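Local coordinates for DELTA1-pyrroline-2-carboxylate reductase (Thermococcus litoralis DSM 5473, PDB 6T3E), which catalyses the reduction of delta1-pyrroline-2-carboxylate to L-proline with a nicotinamide cofactor, a step probably serving L-hydroxyproline metabolism, at residues E52-T64 with I75-A87. Sequence-based numbering, arbitrary orientation.
With PRO (proline), chain E.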
ATOM      1  N   GLU B  52      -0.157 -22.215  -1.105  1.00 45.19           N
ATOM      2  CA  GLU B  52       0.384 -21.636   0.119  1.00 46.52           C
ATOM      3  C   GLU B  52      -0.677 -20.823   0.857  1.00 44.57           C
ATOM      4  O   GLU B  52      -0.730 -20.843   2.095  1.00 42.91           O
ATOM      5  CB  GLU B  52       1.623 -20.792  -0.215  1.00 48.83           C
ATOM      6  CG  GLU B  52       2.153 -19.918   0.930  1.00 54.55           C
ATOM      7  CD  GLU B  52       3.586 -19.409   0.717  1.00 59.03           C
ATOM      8  OE1 GLU B  52       4.246 -19.808  -0.267  1.00 60.94           O
ATOM      9  OE2 GLU B  52       4.048 -18.588   1.541  1.00 60.05           O
ATOM     10  N   LEU B  53      -1.562 -20.150   0.114  1.00 49.30           N
ATOM     11  CA  LEU B  53      -2.647 -19.384   0.729  1.00 50.31           C
ATOM     12  C   LEU B  53      -3.662 -20.292   1.421  1.00 50.64           C
ATOM     13  O   LEU B  53      -4.202 -19.937   2.475  1.00 51.89           O
ATOM     14  CB  LEU B  53      -3.332 -18.525  -0.329  1.00 51.99           C
ATOM     15  CG  LEU B  53      -4.797 -18.163  -0.102  1.00 52.65           C
ATOM     16  CD1 LEU B  53      -4.915 -17.107   0.992  1.00 47.44           C
ATOM     17  CD2 LEU B  53      -5.419 -17.685  -1.406  1.00 55.28           C
ATOM     18  N   TYR B  54      -3.957 -21.451   0.833  1.00 46.83           N
ATOM     19  CA  TYR B  54      -4.925 -22.359   1.437  1.00 52.76           C
ATOM     20  C   TYR B  54      -4.400 -22.968   2.734  1.00 53.87           C
ATOM     21  O   TYR B  54      -5.179 -23.239   3.654  1.00 53.46           O
ATOM     22  CB  TYR B  54      -5.308 -23.468   0.457  1.00 60.65           C
ATOM     23  CG  TYR B  54      -6.394 -24.370   1.005  1.00 64.04           C
ATOM     24  CD1 TYR B  54      -7.738 -24.023   0.881  1.00 63.49           C
ATOM     25  CD2 TYR B  54      -6.080 -25.550   1.676  1.00 65.15           C
ATOM     26  CE1 TYR B  54      -8.735 -24.822   1.391  1.00 63.81           C
ATOM     27  CE2 TYR B  54      -7.078 -26.362   2.194  1.00 67.73           C
ATOM     28  CZ  TYR B  54      -8.404 -25.990   2.045  1.00 65.98           C
ATOM     29  OH  TYR B  54      -9.411 -26.777   2.554  1.00 65.39           O
ATOM     30  N   ASN B  55      -3.099 -23.244   2.809  1.00 53.32           N
ATOM     31  CA  ASN B  55      -2.512 -23.857   3.996  1.00 50.37           C
ATOM     32  C   ASN B  55      -2.267 -22.860   5.124  1.00 52.74           C
ATOM     33  O   ASN B  55      -1.578 -23.208   6.092  1.00 52.97           O
ATOM     34  CB  ASN B  55      -1.200 -24.557   3.633  1.00 46.66           C
ATOM     35  CG  ASN B  55      -1.397 -25.697   2.649  1.00 51.50           C
ATOM     36  OD1 ASN B  55      -2.428 -26.370   2.653  1.00 56.34           O
ATOM     37  ND2 ASN B  55      -0.408 -25.914   1.793  1.00 53.39           N
ATOM     38  N   GLY B  56      -2.836 -21.655   5.035  1.00 51.20           N
ATOM     39  CA  GLY B  56      -2.699 -20.649   6.073  1.00 48.30           C
ATOM     40  C   GLY B  56      -1.347 -19.980   6.153  1.00 45.93           C
ATOM     41  O   GLY B  56      -1.020 -19.386   7.184  1.00 45.18           O
ATOM     42  N   LYS B  57      -0.553 -20.048   5.085  1.00 44.13           N
ATOM     43  CA  LYS B  57       0.784 -19.477   5.062  1.00 45.25           C
ATOM     44  C   LYS B  57       0.860 -18.174   4.269  1.00 51.03           C
ATOM     45  O   LYS B  57       1.940 -17.813   3.790  1.00 51.62           O
ATOM     46  CB  LYS B  57       1.775 -20.494   4.499  1.00 47.27           C
ATOM     47  CG  LYS B  57       1.963 -21.712   5.360  1.00 50.47           C
ATOM     48  CD  LYS B  57       2.583 -21.336   6.693  1.00 54.48           C
ATOM     49  CE  LYS B  57       2.970 -22.577   7.520  1.00 57.14           C
ATOM     50  NZ  LYS B  57       4.014 -22.282   8.545  1.00 55.08           N
ATOM     51  N   ALA B  58      -0.256 -17.459   4.120  1.00 53.85           N
ATOM     52  CA  ALA B  58      -0.285 -16.202   3.384  1.00 48.91           C
ATOM     53  C   ALA B  58      -1.013 -15.143   4.191  1.00 55.04           C
ATOM     54  O   ALA B  58      -2.050 -15.412   4.805  1.00 62.19           O
ATOM     55  CB  ALA B  58      -0.976 -16.354   2.024  1.00 43.38           C
ATOM     56  N   LYS B  59      -0.477 -13.932   4.165  1.00 52.26           N
ATOM     57  CA  LYS B  59      -1.129 -12.776   4.765  1.00 50.77           C
ATOM     58  C   LYS B  59      -1.519 -11.829   3.629  1.00 48.46           C
ATOM     59  O   LYS B  59      -0.684 -11.073   3.121  1.00 48.60           O
ATOM     60  CB  LYS B  59      -0.216 -12.110   5.788  1.00 48.14           C
ATOM     61  CG  LYS B  59      -0.221 -12.806   7.119  1.00 49.45           C
ATOM     62  CD  LYS B  59       0.567 -12.033   8.143  1.00 51.14           C
ATOM     63  CE  LYS B  59       0.531 -12.754   9.475  1.00 51.88           C
ATOM     64  NZ  LYS B  59       1.536 -12.204  10.419  1.00 52.84           N
ATOM     65  N   VAL B  60      -2.795 -11.862   3.252  1.00 46.37           N
ATOM     66  CA  VAL B  60      -3.328 -11.039   2.166  1.00 44.96           C
ATOM     67  C   VAL B  60      -4.467 -10.173   2.687  1.00 42.66           C
ATOM     68  O   VAL B  60      -5.644 -10.532   2.528  1.00 43.33           O
ATOM     69  CB  VAL B  60      -3.823 -11.891   0.988  1.00 46.20           C
ATOM     70  CG1 VAL B  60      -3.884 -11.040  -0.300  1.00 45.84           C
ATOM     71  CG2 VAL B  60      -2.965 -13.118   0.817  1.00 43.10           C
ATOM     72  N   PRO B  61      -4.167  -9.038   3.315  1.00 38.72           N
ATOM     73  CA  PRO B  61      -5.227  -8.103   3.677  1.00 36.45           C
ATOM     74  C   PRO B  61      -5.874  -7.585   2.410  1.00 38.34           C
ATOM     75  O   PRO B  61      -5.252  -7.548   1.350  1.00 41.91           O
ATOM     76  CB  PRO B  61      -4.480  -6.997   4.422  1.00 40.26           C
ATOM     77  CG  PRO B  61      -3.090  -7.048   3.839  1.00 37.94           C
ATOM     78  CD  PRO B  61      -2.821  -8.470   3.516  1.00 36.63           C
ATOM     79  N   LEU B  62      -7.138  -7.199   2.516  1.00 39.53           N
ATOM     80  CA  LEU B  62      -7.837  -6.705   1.342  1.00 40.91           C
ATOM     81  C   LEU B  62      -7.125  -5.470   0.792  1.00 40.91           C
ATOM     82  O   LEU B  62      -6.659  -4.615   1.550  1.00 42.64           O
ATOM     83  CB  LEU B  62      -9.293  -6.393   1.696  1.00 40.85           C
ATOM     84  CG  LEU B  62     -10.226  -5.846   0.613  1.00 34.92           C
ATOM     85  CD1 LEU B  62     -10.425  -6.870  -0.497  1.00 34.07           C
ATOM     86  CD2 LEU B  62     -11.552  -5.486   1.256  1.00 29.02           C
ATOM     87  N   ARG B  63      -6.976  -5.415  -0.531  1.00 38.70           N
ATOM     88  CA  ARG B  63      -6.254  -4.303  -1.143  1.00 41.43           C
ATOM     89  C   ARG B  63      -7.011  -2.988  -0.943  1.00 43.30           C
ATOM     90  O   ARG B  63      -8.242  -2.955  -0.844  1.00 43.62           O
ATOM     91  CB  ARG B  63      -6.030  -4.537  -2.642  1.00 38.30           C
ATOM     92  CG  ARG B  63      -7.310  -4.650  -3.500  1.00 36.90           C
ATOM     93  CD  ARG B  63      -6.961  -4.762  -4.993  1.00 38.65           C
ATOM     94  NE  ARG B  63      -8.026  -5.361  -5.792  1.00 43.82           N
ATOM     95  CZ  ARG B  63      -7.865  -5.845  -7.022  1.00 46.25           C
ATOM     96  NH1 ARG B  63      -6.678  -5.807  -7.609  1.00 44.33           N
ATOM     97  NH2 ARG B  63      -8.890  -6.388  -7.669  1.00 50.13           N
ATOM     98  N   THR B  64      -6.247  -1.899  -0.891  1.00 39.16           N
ATOM     99  CA  THR B  64      -6.779  -0.558  -0.707  1.00 35.16           C
ATOM    100  C   THR B  64      -6.958   0.095  -2.074  1.00 37.43           C
ATOM    101  O   THR B  64      -6.021   0.121  -2.881  1.00 35.10           O
ATOM    102  CB  THR B  64      -5.834   0.255   0.174  1.00 34.80           C
ATOM    103  OG1 THR B  64      -5.800  -0.321   1.485  1.00 38.47           O
ATOM    104  CG2 THR B  64      -6.298   1.695   0.283  1.00 33.55           C
ATOM    105  N   ILE B  75      -6.296   3.827  -8.309  1.00 39.63           N
ATOM    106  CA  ILE B  75      -4.974   3.341  -7.928  1.00 33.16           C
ATOM    107  C   ILE B  75      -5.146   2.292  -6.835  1.00 35.70           C
ATOM    108  O   ILE B  75      -5.902   2.498  -5.875  1.00 29.46           O
ATOM    109  CB  ILE B  75      -4.029   4.473  -7.487  1.00 31.08           C
ATOM    110  CG1 ILE B  75      -2.678   3.887  -7.084  1.00 38.01           C
ATOM    111  CG2 ILE B  75      -4.619   5.305  -6.385  1.00 31.39           C
ATOM    112  CD1 ILE B  75      -1.523   4.797  -7.382  1.00 44.65           C
ATOM    113  N   LEU B  76      -4.480   1.150  -7.007  1.00 36.78           N
ATOM    114  CA  LEU B  76      -4.685  -0.018  -6.160  1.00 34.55           C
ATOM    115  C   LEU B  76      -3.384  -0.382  -5.445  1.00 34.26           C
ATOM    116  O   LEU B  76      -2.337  -0.540  -6.083  1.00 35.69           O
ATOM    117  CB  LEU B  76      -5.219  -1.184  -7.006  1.00 35.14           C
ATOM    118  CG  LEU B  76      -6.663  -1.075  -7.545  1.00 35.66           C
ATOM    119  CD1 LEU B  76      -6.796  -0.247  -8.858  1.00 35.59           C
ATOM    120  CD2 LEU B  76      -7.305  -2.444  -7.722  1.00 33.30           C
ATOM    121  N   TYR B  77      -3.462  -0.573  -4.130  1.00 32.44           N
ATOM    122  CA  TYR B  77      -2.306  -0.908  -3.299  1.00 29.34           C
ATOM    123  C   TYR B  77      -2.514  -2.314  -2.745  1.00 30.43           C
ATOM    124  O   TYR B  77      -3.416  -2.537  -1.926  1.00 24.12           O
ATOM    125  CB  TYR B  77      -2.123   0.134  -2.193  1.00 27.27           C
ATOM    126  CG  TYR B  77      -2.106   1.542  -2.748  1.00 30.51           C
ATOM    127  CD1 TYR B  77      -0.917   2.124  -3.183  1.00 35.47           C
ATOM    128  CD2 TYR B  77      -3.277   2.269  -2.885  1.00 30.91           C
ATOM    129  CE1 TYR B  77      -0.900   3.405  -3.719  1.00 32.95           C
ATOM    130  CE2 TYR B  77      -3.271   3.550  -3.423  1.00 31.91           C
ATOM    131  CZ  TYR B  77      -2.084   4.111  -3.830  1.00 32.96           C
ATOM    132  OH  TYR B  77      -2.084   5.378  -4.356  1.00 31.57           O
ATOM    133  N   MET B  78      -1.668  -3.254  -3.201  1.00 32.90           N
ATOM    134  CA  MET B  78      -1.848  -4.693  -3.009  1.00 35.67           C
ATOM    135  C   MET B  78      -0.618  -5.286  -2.331  1.00 34.60           C
ATOM    136  O   MET B  78       0.266  -5.842  -3.000  1.00 35.82           O
ATOM    137  CB  MET B  78      -2.114  -5.404  -4.341  1.00 39.81           C
ATOM    138  CG  MET B  78      -3.232  -4.788  -5.184  1.00 40.73           C
ATOM    139  SD  MET B  78      -3.419  -5.481  -6.844  1.00 40.45           S
ATOM    140  CE  MET B  78      -3.806  -7.196  -6.504  1.00 41.17           C
ATOM    141  N   PRO B  79      -0.537  -5.205  -1.010  1.00 36.47           N
ATOM    142  CA  PRO B  79       0.545  -5.868  -0.276  1.00 38.78           C
ATOM    143  C   PRO B  79       0.213  -7.302   0.118  1.00 40.12           C
ATOM    144  O   PRO B  79      -0.948  -7.692   0.261  1.00 45.13           O
ATOM    145  CB  PRO B  79       0.696  -4.976   0.966  1.00 40.49           C
ATOM    146  CG  PRO B  79      -0.686  -4.437   1.205  1.00 37.28           C
ATOM    147  CD  PRO B  79      -1.372  -4.354  -0.140  1.00 36.01           C
ATOM    148  N   SER B  80       1.260  -8.115   0.251  1.00 39.82           N
ATOM    149  CA  SER B  80       1.053  -9.484   0.711  1.00 42.18           C
ATOM    150  C   SER B  80       2.375 -10.068   1.183  1.00 46.76           C
ATOM    151  O   SER B  80       3.450  -9.651   0.746  1.00 52.30           O
ATOM    152  CB  SER B  80       0.435 -10.383  -0.370  1.00 44.24           C
ATOM    153  OG  SER B  80       1.399 -10.811  -1.311  1.00 46.49           O
ATOM    154  N   TYR B  81       2.278 -11.046   2.074  1.00 42.27           N
ATOM    155  CA  TYR B  81       3.447 -11.732   2.598  1.00 36.23           C
ATOM    156  C   TYR B  81       3.188 -13.224   2.516  1.00 39.97           C
ATOM    157  O   TYR B  81       2.231 -13.727   3.112  1.00 42.94           O
ATOM    158  CB  TYR B  81       3.749 -11.299   4.038  1.00 34.87           C
ATOM    159  CG  TYR B  81       4.875 -12.075   4.675  1.00 36.63           C
ATOM    160  CD1 TYR B  81       6.010 -12.423   3.947  1.00 38.19           C
ATOM    161  CD2 TYR B  81       4.798 -12.472   6.000  1.00 38.96           C
ATOM    162  CE1 TYR B  81       7.042 -13.146   4.531  1.00 38.89           C
ATOM    163  CE2 TYR B  81       5.819 -13.195   6.594  1.00 39.69           C
ATOM    164  CZ  TYR B  81       6.935 -13.535   5.856  1.00 41.59           C
ATOM    165  OH  TYR B  81       7.942 -14.258   6.457  1.00 43.24           O
ATOM    166  N   LEU B  82       4.027 -13.928   1.768  1.00 43.43           N
ATOM    167  CA  LEU B  82       3.967 -15.382   1.703  1.00 50.15           C
ATOM    168  C   LEU B  82       5.154 -15.907   2.491  1.00 53.94           C
ATOM    169  O   LEU B  82       6.307 -15.772   2.060  1.00 53.69           O
ATOM    170  CB  LEU B  82       3.974 -15.885   0.261  1.00 52.36           C
ATOM    171  CG  LEU B  82       3.080 -15.128  -0.711  1.00 52.03           C
ATOM    172  CD1 LEU B  82       3.033 -15.851  -2.039  1.00 47.29           C
ATOM    173  CD2 LEU B  82       1.691 -14.962  -0.118  1.00 58.77           C
ATOM    174  N   GLU B  83       4.859 -16.528   3.633  1.00 57.47           N
ATOM    175  CA  GLU B  83       5.875 -16.788   4.640  1.00 58.10           C
ATOM    176  C   GLU B  83       6.728 -17.997   4.301  1.00 56.08           C
ATOM    177  O   GLU B  83       7.932 -17.984   4.573  1.00 56.99           O
ATOM    178  CB  GLU B  83       5.205 -16.947   6.005  1.00 64.54           C
ATOM    179  CG  GLU B  83       4.081 -15.919   6.213  1.00 69.83           C
ATOM    180  CD  GLU B  83       3.082 -16.279   7.302  1.00 74.93           C
ATOM    181  OE1 GLU B  83       2.196 -17.125   7.039  1.00 75.25           O
ATOM    182  OE2 GLU B  83       3.165 -15.686   8.408  1.00 78.12           O
ATOM    183  N   ASP B  84       6.151 -19.016   3.664  1.00 54.43           N
ATOM    184  CA  ASP B  84       6.956 -20.145   3.208  1.00 57.71           C
ATOM    185  C   ASP B  84       7.894 -19.731   2.079  1.00 55.55           C
ATOM    186  O   ASP B  84       9.095 -20.022   2.114  1.00 55.04           O
ATOM    187  CB  ASP B  84       6.046 -21.285   2.756  1.00 59.38           C
ATOM    188  CG  ASP B  84       5.520 -22.094   3.915  1.00 65.39           C
ATOM    189  OD1 ASP B  84       6.079 -21.978   5.032  1.00 63.49           O
ATOM    190  OD2 ASP B  84       4.534 -22.835   3.710  1.00 71.37           O
ATOM    191  N   SER B  85       7.365 -19.043   1.071  1.00 54.85           N
ATOM    192  CA  SER B  85       8.188 -18.561  -0.027  1.00 54.50           C
ATOM    193  C   SER B  85       9.028 -17.353   0.361  1.00 49.74           C
ATOM    194  O   SER B  85       9.948 -16.995  -0.385  1.00 47.66           O
ATOM    195  CB  SER B  85       7.304 -18.226  -1.233  1.00 54.31           C
ATOM    196  OG  SER B  85       6.917 -19.409  -1.913  1.00 55.96           O
ATOM    197  N   GLU B  86       8.741 -16.733   1.502  1.00 47.83           N
ATOM    198  CA  GLU B  86       9.442 -15.529   1.946  1.00 47.76           C
ATOM    199  C   GLU B  86       9.405 -14.452   0.865  1.00 43.15           C
ATOM    200  O   GLU B  86      10.425 -13.885   0.470  1.00 45.72           O
ATOM    201  CB  GLU B  86      10.873 -15.849   2.367  1.00 45.83           C
ATOM    202  CG  GLU B  86      10.963 -16.695   3.614  1.00 50.16           C
ATOM    203  CD  GLU B  86      10.761 -15.901   4.900  1.00 56.42           C
ATOM    204  OE1 GLU B  86      10.085 -14.848   4.853  1.00 55.95           O
ATOM    205  OE2 GLU B  86      11.289 -16.335   5.960  1.00 57.50           O
ATOM    206  N   ALA B  87       8.198 -14.180   0.390  1.00 39.24           N
ATOM    207  CA  ALA B  87       7.927 -13.142  -0.593  1.00 36.36           C
ATOM    208  C   ALA B  87       7.102 -12.071   0.103  1.00 36.26           C
ATOM    209  O   ALA B  87       5.939 -12.302   0.445  1.00 38.77           O
ATOM    210  CB  ALA B  87       7.184 -13.710  -1.802  1.00 30.85           C
TER
HETATM  211  N   PRO E 401      -7.033  -4.842 -11.207  1.00 45.38           N
HETATM  212  CA  PRO E 401      -5.711  -5.157 -11.757  1.00 46.29           C
HETATM  213  C   PRO E 401      -4.757  -5.828 -10.772  1.00 50.98           C
HETATM  214  O   PRO E 401      -5.155  -6.410  -9.752  1.00 51.27           O
HETATM  215  CB  PRO E 401      -5.178  -3.783 -12.159  1.00 44.23           C
HETATM  216  CG  PRO E 401      -6.404  -3.023 -12.567  1.00 43.63           C
HETATM  217  CD  PRO E 401      -7.560  -3.573 -11.747  1.00 45.22           C
HETATM  218  OXT PRO E 401      -3.544  -5.797 -10.982  1.00 53.03           O
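Arg63 reaches past Leu76 and alongside Met78 to the bound proline, and one buried end of the contact is built around it. Its chain is extended from CG to NE. Leu76 CD2 lies over one face of the guanidinium, 3.5 Å from Arg63 CZ, and being apolar does not compete for its N-H groups. At the edge, Arg63 NH1 donates in plane to the proline ligand's atom O at 2.7 Å, and weakly to Met78 SD beside it. The cation suits an anionic ligand; NE pairs with Glu276 and NH2 with the carbonyl of Val321, which should fix its rotation.

Strands 58-68 and 73-82 form an antiparallel hairpin at one end of the mixed sheet, paired in two ladders, Lys59 with Tyr81 and Thr64 with Tyr77, whose register shifts by one between Lys59 and Thr64. Pro61, which has no N-H to donate, suits the loop between them.

Glu52, a second buried polar site, ties the helix end to the 83-85 turn: bridged to Arg48, its OE1 accepts Ser85 OG at 3.2 Å through the syn lone pair, and Asp84 N and Ser85 N add weak bonds.

Toward solvent the grip slackens. Gly56, at positive phi, ends helix 39-54 in a Schellman motif, and the exposed Lys57 merely leans its CG on Asp84 OD2, Lys57 NZ staying 4.1 Å from Asp84 OD1, beyond a salt bridge.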